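PDB 3RQI: response regulator protein, which probably acts as a two-component response regulator, coupling phosphorylation of a CheY-like receiver domain to transcription through a Fis-type helix-turn-helix domain. Local coordinates for residues 68-71 against 72-76; 121-124 against 125-129. All coordinates share one frame; numbering follows the deposited sequence.

Interaction 1 of 2, residues 68-71 against 72-76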
loop_
_atom_site.group_PDB
_atom_site.type_symbol
_atom_site.label_atom_id
_atom_site.label_comp_id
_atom_site.label_asym_id
_atom_site.label_seq_id
_atom_site.Cartn_x
_atom_site.Cartn_y
_atom_site.Cartn_z
ATOM N N SER A 68 -0.656 -15.642 1.188
ATOM C CA SER A 68 -0.726 -16.855 0.354
ATOM C C SER A 68 -2.138 -17.433 0.255
ATOM O O SER A 68 -2.418 -18.274 -0.623
ATOM C CB SER A 68 0.251 -17.907 0.899
ATOM O OG SER A 68 -0.281 -18.530 2.080
ATOM N N LEU A 69 -3.026 -16.994 1.150
ATOM C CA LEU A 69 -4.418 -17.466 1.152
ATOM C C LEU A 69 -5.298 -16.694 0.183
ATOM O O LEU A 69 -6.358 -17.168 -0.207
ATOM C CB LEU A 69 -5.066 -17.358 2.554
ATOM C CG LEU A 69 -4.745 -18.380 3.624
ATOM C CD1 LEU A 69 -5.480 -17.963 4.923
ATOM C CD2 LEU A 69 -5.236 -19.763 3.115
ATOM N N ILE A 70 -4.866 -15.505 -0.227
ATOM C CA ILE A 70 -5.807 -14.627 -0.934
ATOM C C ILE A 70 -6.243 -15.196 -2.308
ATOM O O ILE A 70 -7.447 -15.241 -2.611
ATOM C CB ILE A 70 -5.218 -13.237 -1.081
ATOM C CG1 ILE A 70 -5.048 -12.616 0.311
ATOM C CG2 ILE A 70 -6.163 -12.380 -1.958
ATOM C CD1 ILE A 70 -4.161 -11.344 0.338
ATOM N N ALA A 71 -5.283 -15.611 -3.137
ATOM C CA ALA A 71 -5.638 -16.213 -4.429
ATOM C C ALA A 71 -6.553 -17.459 -4.314
ATOM O O ALA A 71 -7.569 -17.523 -5.017
ATOM C CB ALA A 71 -4.358 -16.518 -5.286
ATOM N N PRO A 72 -6.198 -18.438 -3.450
ATOM C CA PRO A 72 -7.086 -19.610 -3.282
ATOM C C PRO A 72 -8.490 -19.228 -2.768
ATOM O O PRO A 72 -9.485 -19.808 -3.199
ATOM C CB PRO A 72 -6.361 -20.486 -2.270
ATOM C CG PRO A 72 -5.028 -19.911 -2.049
ATOM C CD PRO A 72 -4.877 -18.644 -2.815
ATOM N N LEU A 73 -8.566 -18.242 -1.885
ATOM C CA LEU A 73 -9.842 -17.752 -1.412
ATOM C C LEU A 73 -10.668 -17.131 -2.543
ATOM O O LEU A 73 -11.866 -17.350 -2.634
ATOM C CB LEU A 73 -9.644 -16.745 -0.275
ATOM C CG LEU A 73 -9.213 -17.258 1.099
ATOM C CD1 LEU A 73 -8.902 -16.077 2.023
ATOM C CD2 LEU A 73 -10.314 -18.164 1.739
ATOM N N CYS A 74 -10.039 -16.324 -3.404
ATOM C CA CYS A 74 -10.762 -15.774 -4.532
ATOM C C CYS A 74 -11.285 -16.892 -5.434
ATOM O O CYS A 74 -12.365 -16.750 -6.003
ATOM C CB CYS A 74 -9.863 -14.855 -5.346
ATOM S SG CYS A 74 -9.444 -13.356 -4.522
ATOM N N ASP A 75 -10.515 -17.975 -5.582
ATOM C CA ASP A 75 -10.928 -19.101 -6.478
ATOM C C ASP A 75 -12.116 -19.818 -5.873
ATOM O O ASP A 75 -13.022 -20.247 -6.587
ATOM C CB ASP A 75 -9.789 -20.102 -6.641
ATOM C CG ASP A 75 -8.677 -19.584 -7.524
ATOM O OD1 ASP A 75 -8.796 -18.476 -8.060
ATOM O OD2 ASP A 75 -7.667 -20.303 -7.689
ATOM N N LEU A 76 -12.091 -19.980 -4.563
ATOM C CA LEU A 76 -13.214 -20.642 -3.859
ATOM C C LEU A 76 -14.412 -19.744 -3.677
ATOM O O LEU A 76 -15.554 -20.231 -3.589
ATOM C CB LEU A 76 -12.778 -21.132 -2.474
ATOM C CG LEU A 76 -11.769 -22.285 -2.498
ATOM C CD1 LEU A 76 -11.091 -22.413 -1.114
ATOM C CD2 LEU A 76 -12.427 -23.618 -2.905
HETATM O O HOH W 1 -7.177 -16.576 -7.767
#
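The pyrrolidine ring of P72 has the carbonyl oxygen of L69 over one face, with L69 O 3.3 Å from P72 CD. At the ring's CG-CD edge lies S68 O, 3.4 Å from P72 CG, and A71 CB stands beyond the N-CD edge, slightly to the side away from L69 O, a tight 3.3 Å from P72 CD. P72 lies within helix 67-76 of the CheY-like receiver fold. Proline has no N-H for S68 O, so the ring methylenes stand where a helical bond would begin and the helix kinks. The second flat group, the D75 carboxylate, presents a face to A71 O, which sits 3.4 Å from D75 CG; D75 chi1 of -73° sets CG beside its own backbone N and brings the acid back along the helix.

Past the proline the ladder resumes: L73 N bonds L69 O at 3.0 Å and C74 N bonds I70 O at 2.9 Å. The branched aliphatic residues suit the buried side. L69 CB meets L73 CD1 at 4.1 Å, and both leucines pack on I13 of the central sheet and against helix 40-47, while I70 reaches V84 and helix 91-100. Small A71 and acidic D75 suit the exposed side.

A71 O and D75 OD1, both acceptors, are joined by a water that donates to each. A71 O thus takes two bonds, one from D75 N tilted 18° out of the carbonyl plane and one from the water at 2.9 Å; the water leans off the carboxylate plane toward the face that A71 O overlies.

Interaction 2 of 2, residues 121-124 against 125-129. With SO4 (sulfate ion), chain D.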
loop_
_atom_site.group_PDB
_atom_site.type_symbol
_atom_site.label_atom_id
_atom_site.label_comp_id
_atom_site.label_asym_id
_atom_site.label_seq_id
_atom_site.Cartn_x
_atom_site.Cartn_y
_atom_site.Cartn_z
ATOM N N THR A 121 -18.217 -1.727 -2.266
ATOM C CA THR A 121 -17.791 -1.367 -3.627
ATOM C C THR A 121 -17.253 0.065 -3.649
ATOM O O THR A 121 -17.814 0.955 -3.010
ATOM C CB THR A 121 -18.945 -1.483 -4.644
ATOM O OG1 THR A 121 -19.996 -0.580 -4.285
ATOM C CG2 THR A 121 -19.488 -2.902 -4.648
ATOM N N ASN A 122 -16.169 0.264 -4.383
ATOM C CA ASN A 122 -15.566 1.593 -4.597
ATOM C C ASN A 122 -14.882 2.181 -3.349
ATOM O O ASN A 122 -14.417 3.324 -3.402
ATOM C CB ASN A 122 -16.570 2.606 -5.148
ATOM C CG ASN A 122 -17.152 2.201 -6.512
ATOM O OD1 ASN A 122 -16.403 1.934 -7.474
ATOM N ND2 ASN A 122 -18.495 2.195 -6.614
ATOM N N ALA A 123 -14.808 1.416 -2.261
ATOM C CA ALA A 123 -14.215 1.981 -1.022
ATOM C C ALA A 123 -12.783 2.427 -1.217
ATOM O O ALA A 123 -12.400 3.541 -0.791
ATOM C CB ALA A 123 -14.332 0.997 0.149
ATOM N N SER A 124 -12.003 1.600 -1.920
ATOM C CA SER A 124 -10.604 1.940 -2.207
ATOM C C SER A 124 -10.449 3.248 -2.978
ATOM O O SER A 124 -9.552 4.037 -2.670
ATOM C CB SER A 124 -9.824 0.777 -2.903
ATOM O OG SER A 124 -10.399 0.451 -4.178
ATOM N N GLU A 125 -11.307 3.468 -3.980
ATOM C CA GLU A 125 -11.197 4.701 -4.771
ATOM C C GLU A 125 -11.445 5.919 -3.888
ATOM O O GLU A 125 -10.695 6.890 -3.995
ATOM C CB GLU A 125 -12.115 4.693 -6.007
ATOM C CG GLU A 125 -12.011 5.931 -6.947
ATOM C CD GLU A 125 -10.591 6.371 -7.257
ATOM O OE1 GLU A 125 -10.181 7.461 -6.783
ATOM O OE2 GLU A 125 -9.880 5.638 -7.974
ATOM N N VAL A 126 -12.449 5.866 -3.009
ATOM C CA VAL A 126 -12.722 6.979 -2.056
ATOM C C VAL A 126 -11.543 7.201 -1.102
ATOM O O VAL A 126 -11.116 8.339 -0.842
ATOM C CB VAL A 126 -14.002 6.705 -1.222
ATOM C CG1 VAL A 126 -14.306 7.882 -0.251
ATOM C CG2 VAL A 126 -15.177 6.595 -2.151
ATOM N N GLN A 127 -10.983 6.096 -0.631
ATOM C CA GLN A 127 -9.883 6.181 0.353
ATOM C C GLN A 127 -8.614 6.764 -0.293
ATOM O O GLN A 127 -7.908 7.574 0.311
ATOM C CB GLN A 127 -9.669 4.809 1.053
ATOM C CG GLN A 127 -10.829 4.434 2.075
ATOM C CD GLN A 127 -11.068 2.921 2.400
ATOM O OE1 GLN A 127 -10.308 2.073 2.022
ATOM N NE2 GLN A 127 -12.168 2.624 3.123
ATOM N N ALA A 128 -8.353 6.385 -1.539
ATOM C CA ALA A 128 -7.218 6.929 -2.279
ATOM C C ALA A 128 -7.338 8.439 -2.483
ATOM O O ALA A 128 -6.373 9.174 -2.265
ATOM C CB ALA A 128 -7.022 6.180 -3.618
ATOM N N GLU A 129 -8.518 8.897 -2.875
ATOM C CA GLU A 129 -8.763 10.350 -2.988
ATOM C C GLU A 129 -8.586 11.096 -1.664
ATOM O O GLU A 129 -7.935 12.149 -1.626
ATOM C CB GLU A 129 -10.145 10.643 -3.557
ATOM C CG GLU A 129 -10.458 12.174 -3.676
ATOM C CD GLU A 129 -9.412 12.940 -4.495
ATOM O OE1 GLU A 129 -8.807 12.327 -5.406
ATOM O OE2 GLU A 129 -9.208 14.160 -4.256
HETATM S S SO4 D . -14.108 -2.291 -6.334
HETATM O O1 SO4 D . -14.235 -1.698 -5.026
HETATM O O2 SO4 D . -15.099 -1.678 -7.229
HETATM O O3 SO4 D . -12.743 -2.047 -6.819
HETATM O O4 SO4 D . -14.342 -3.742 -6.294
#
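A123 and Q127, one helical turn apart, share a backbone hydrogen bond and a side-chain contact. Three i to i+4 backbone hydrogen bonds begin the helix: V126 N to N122 O at 3.2 Å, Q127 N to A123 O at 2.9 Å and A128 N to S124 O at 2.9 Å.

The van der Waals contacts are modest. Q127 chi1 of -72° places CG beside its own backbone N, and the extended chain lays a face of its amide over A123 O, 3.5 Å from Q127 CD, with Q127 NE2 4.0 Å from A123 CB. A methyl at 123 makes little bulk for the amide to pass. V126 CG2 and the methyl of A128 lie against the carbonyl oxygens of N122 and S124, respectively, one turn back.

The polar ends find partners outside the helix turn. Q127 OE1 accepts a bond from N104 ND2 at the edge strand 104-107. S124 OG is hydrogen-bonded to Q96 and K99 of the second subunit, and the small alanine A128 packs on A92 there. N122 stands at the N-cap position but its side chain makes no capping bond; instead its backbone N-H bonds O1 of a sulfate, probably from the crystallisation liquor, at 2.8 Å. R81 of the same chain and K99 of the second subunit are also hydrogen-bonded to it. This N-H with two basic side chains is consistent with an anion site at a helix N-terminus, set here in a helix that packs at the subunit interface.

In the fold
Interaction 1 comes first along the chain, in helix 67-76, and interaction 2 follows in helix 123-133; their centres are 22 Å apart and their nearest atoms about 14 Å, so they do not touch. Both are single-helix contacts related through the parallel five-stranded sheet. Residues 68-76 pack on the inner strands 9-13 and 81-86, whereas residues 121-129 lie by the edge strand 104-107. Helix 91-100 ties the two together differently: interaction 1 meets it within its own chain, interaction 2 meets its counterpart in the second subunit. One therefore belongs to the receiver core, and the other to the dimer contact, on the way to the probable DNA-binding helices.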